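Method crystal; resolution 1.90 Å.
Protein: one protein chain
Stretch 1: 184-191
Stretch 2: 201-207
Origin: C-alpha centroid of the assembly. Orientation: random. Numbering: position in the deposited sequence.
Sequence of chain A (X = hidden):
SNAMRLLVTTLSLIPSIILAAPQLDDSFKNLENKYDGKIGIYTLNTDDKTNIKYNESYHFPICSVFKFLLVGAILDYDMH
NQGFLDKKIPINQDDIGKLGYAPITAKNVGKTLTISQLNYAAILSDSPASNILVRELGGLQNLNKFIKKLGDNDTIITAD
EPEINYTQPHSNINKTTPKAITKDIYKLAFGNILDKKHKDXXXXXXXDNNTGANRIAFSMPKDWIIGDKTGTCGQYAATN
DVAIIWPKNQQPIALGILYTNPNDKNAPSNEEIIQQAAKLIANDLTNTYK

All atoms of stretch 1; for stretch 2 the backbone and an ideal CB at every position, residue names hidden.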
# COMPACT_ATOMS: atom_id res chain seq x y z
N ASP A 184 7.56 -4.05 -4.95
CA ASP A 184 7.83 -2.65 -4.59
C ASP A 184 8.04 -2.46 -3.09
O ASP A 184 8.99 -1.80 -2.67
CB ASP A 184 6.69 -1.73 -5.01
CG ASP A 184 6.65 -1.51 -6.51
OD1 ASP A 184 7.65 -1.82 -7.20
OD2 ASP A 184 5.61 -1.00 -6.99
N ILE A 185 7.14 -3.00 -2.29
CA ILE A 185 7.23 -2.77 -0.85
C ILE A 185 8.47 -3.49 -0.30
O ILE A 185 9.13 -2.99 0.60
CB ILE A 185 5.94 -3.20 -0.09
CG1 ILE A 185 5.86 -2.49 1.26
CG2 ILE A 185 5.87 -4.71 0.08
CD1 ILE A 185 4.49 -2.65 1.95
N TYR A 186 8.78 -4.65 -0.86
CA TYR A 186 9.96 -5.40 -0.41
C TYR A 186 11.23 -4.64 -0.77
O TYR A 186 12.15 -4.52 0.04
CB TYR A 186 10.02 -6.78 -1.08
CG TYR A 186 11.11 -7.66 -0.53
CD1 TYR A 186 12.39 -7.66 -1.10
CD2 TYR A 186 10.88 -8.48 0.57
CE1 TYR A 186 13.40 -8.47 -0.58
CE2 TYR A 186 11.88 -9.28 1.09
CZ TYR A 186 13.14 -9.28 0.51
OH TYR A 186 14.12 -10.08 1.03
N LYS A 187 11.27 -4.12 -1.99
CA LYS A 187 12.46 -3.42 -2.45
C LYS A 187 12.69 -2.17 -1.60
O LYS A 187 13.83 -1.86 -1.21
CB LYS A 187 12.34 -3.07 -3.93
CG LYS A 187 13.57 -2.40 -4.52
CD LYS A 187 13.57 -2.56 -6.04
CE LYS A 187 14.79 -1.90 -6.67
NZ LYS A 187 16.07 -2.43 -6.13
N LEU A 188 11.61 -1.47 -1.29
CA LEU A 188 11.74 -0.25 -0.48
C LEU A 188 12.23 -0.54 0.95
O LEU A 188 13.04 0.19 1.51
CB LEU A 188 10.41 0.52 -0.45
CG LEU A 188 10.09 1.31 -1.73
CD1 LEU A 188 8.66 1.78 -1.71
CD2 LEU A 188 11.05 2.50 -1.91
N ALA A 189 11.73 -1.62 1.54
CA ALA A 189 12.05 -1.91 2.93
C ALA A 189 13.39 -2.64 3.09
O ALA A 189 14.09 -2.47 4.09
CB ALA A 189 10.91 -2.72 3.56
N PHE A 190 13.74 -3.45 2.10
CA PHE A 190 14.90 -4.34 2.23
C PHE A 190 15.92 -4.26 1.10
O PHE A 190 17.01 -4.82 1.21
CB PHE A 190 14.42 -5.79 2.36
CG PHE A 190 13.43 -5.98 3.46
CD1 PHE A 190 13.80 -5.78 4.78
CD2 PHE A 190 12.14 -6.36 3.19
CE1 PHE A 190 12.90 -5.94 5.81
CE2 PHE A 190 11.22 -6.53 4.21
CZ PHE A 190 11.61 -6.32 5.52
N GLY A 191 15.57 -3.54 0.03
CA GLY A 191 16.39 -3.53 -1.17
C GLY A 191 17.49 -2.49 -1.21
O GLY A 191 17.94 -1.98 -0.19
N UNK A 201 13.31 4.02 8.43
CA UNK A 201 12.25 5.01 8.57
C UNK A 201 10.99 4.53 7.88
O UNK A 201 9.87 4.64 8.42
CB UNK A 201 12.69 6.36 8.00
N UNK A 202 11.17 3.99 6.68
CA UNK A 202 10.06 3.45 5.91
C UNK A 202 9.36 2.33 6.69
O UNK A 202 8.14 2.30 6.82
CB UNK A 202 10.55 2.93 4.56
N UNK A 203 10.16 1.40 7.19
CA UNK A 203 9.64 0.28 7.97
C UNK A 203 8.86 0.76 9.19
O UNK A 203 7.78 0.25 9.48
CB UNK A 203 10.79 -0.63 8.41
N UNK A 204 9.40 1.74 9.90
CA UNK A 204 8.71 2.26 11.08
C UNK A 204 7.35 2.89 10.73
O UNK A 204 6.36 2.68 11.43
CB UNK A 204 9.59 3.29 11.78
N UNK A 205 7.28 3.65 9.63
CA UNK A 205 5.98 4.19 9.20
C UNK A 205 4.95 3.08 9.00
O UNK A 205 3.79 3.18 9.42
CB UNK A 205 6.14 4.99 7.90
N UNK A 206 5.35 2.04 8.28
CA UNK A 206 4.45 0.94 7.96
C UNK A 206 3.98 0.22 9.22
O UNK A 206 2.82 -0.20 9.32
CB UNK A 206 5.14 -0.05 7.02
N UNK A 207 4.89 0.06 10.17
CA UNK A 207 4.56 -0.56 11.44
C UNK A 207 3.65 0.30 12.32
O UNK A 207 2.91 -0.23 13.16
CB UNK A 207 5.85 -0.88 12.20

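Stretch 2 is helical throughout, and its axis passes 9.3 Å from that of helix 184-190, with 125° between their N-to-C directions. What stretch 1 offers it is almost wholly apolar: Ile185, Leu188, Ala189 and the ring of Phe190. The backbones come closest in register at Ala189, whose CA lies 6.0 Å from the CA of position 203.

Position 201 has nothing of stretch 1 within 5.5 Å of its ideal CB, so this contact hardly restricts the choice. The residue is Ile201, which does not touch stretch 1.

At position 202 the CA-to-CB bond points toward stretch 1, and the ideal CB lies 4.8 Å from Leu188 O and 5.3 Å from Ala189 CA. Beyond it lies a space lined by Ile185, Leu188 and Ala189, with no charged group to answer. A leucine, a methionine or an aromatic ring would suit; a short side chain would leave much of this surface uncovered. The residue is Phe202. With chi1 at t, its ring extends along stretch 1, and Leu188 CB sits over one face, 4.0 Å from the ring centroid, in a CH-pi contact. Phe202 CD2 also approaches Ala189 CB at 4.0 Å, while Phe202 CE2 lies 4.2 Å from Ile185 CG1. At 82 Å², it has the largest covered area in stretch 2.

Position 203 points sideways, its ideal CB 5.3 Å from Ala189 CB. A side chain must bend to reach Ala189 and Phe190; isoleucine, leucine or methionine could do so. The residue is Ile203. Its CG1 packs 3.9 Å from Ala189 CB, and its CD1 reaches 4.2 Å from Phe190 CE1, so one branch spans both neighbours.

Positions 204 and 205 lie out of reach, and stretch 1 sets no demand on either: polar, charged or bulky residues are all compatible with it. They are Lys204 and Tyr205, whose hydroxyl is hydrogen-bonded elsewhere in the structure.

Position 206, one helical turn after 202, again points toward stretch 1, but its ideal CB has no neighbour there within 5.5 Å. The gap favours a side chain with some length, and the methyl end of Ile185 favours an apolar one: leucine, isoleucine or methionine. The residue is Leu206, whose CD1 meets Ile185 CD1 at 3.9 Å.

Position 207 is out of reach, leaving room for many residues, including polar ones. It is Gln207, which touches a crystal neighbour instead. No hydrogen bond crosses between the stretches; apolar packing joins them.

Stretch 2 201-207: IFIKYLQ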
# COMPACT_ATOMS: atom_id res chain seq x y z
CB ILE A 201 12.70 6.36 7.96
CG1 ILE A 201 13.77 7.00 8.86
CG2 ILE A 201 11.50 7.30 7.80
CD1 ILE A 201 14.49 8.19 8.23
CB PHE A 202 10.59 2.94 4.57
CG PHE A 202 9.53 2.36 3.68
CD1 PHE A 202 8.64 3.18 3.01
CD2 PHE A 202 9.47 0.99 3.46
CE1 PHE A 202 7.68 2.65 2.17
CE2 PHE A 202 8.51 0.44 2.62
CZ PHE A 202 7.61 1.27 1.97
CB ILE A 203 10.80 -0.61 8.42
CG1 ILE A 203 11.29 -1.46 7.24
CG2 ILE A 203 10.39 -1.47 9.61
CD1 ILE A 203 12.63 -2.15 7.49
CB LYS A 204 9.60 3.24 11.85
CG LYS A 204 9.01 3.77 13.16
CD LYS A 204 8.61 2.65 14.11
CE LYS A 204 8.46 3.13 15.56
NZ LYS A 204 7.33 4.09 15.75
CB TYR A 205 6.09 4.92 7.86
CG TYR A 205 6.87 6.20 7.80
CD1 TYR A 205 6.78 7.18 8.78
CD2 TYR A 205 7.69 6.46 6.70
CE1 TYR A 205 7.51 8.38 8.67
CE2 TYR A 205 8.41 7.63 6.58
CZ TYR A 205 8.32 8.59 7.55
OH TYR A 205 9.07 9.74 7.37
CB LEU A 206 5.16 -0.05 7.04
CG LEU A 206 5.41 0.41 5.60
CD1 LEU A 206 6.20 -0.69 4.91
CD2 LEU A 206 4.10 0.70 4.86
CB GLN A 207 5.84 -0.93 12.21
CG GLN A 207 6.65 -2.04 11.52
CD GLN A 207 7.91 -2.37 12.28
OE1 GLN A 207 8.40 -1.57 13.06
NE2 GLN A 207 8.45 -3.57 12.05
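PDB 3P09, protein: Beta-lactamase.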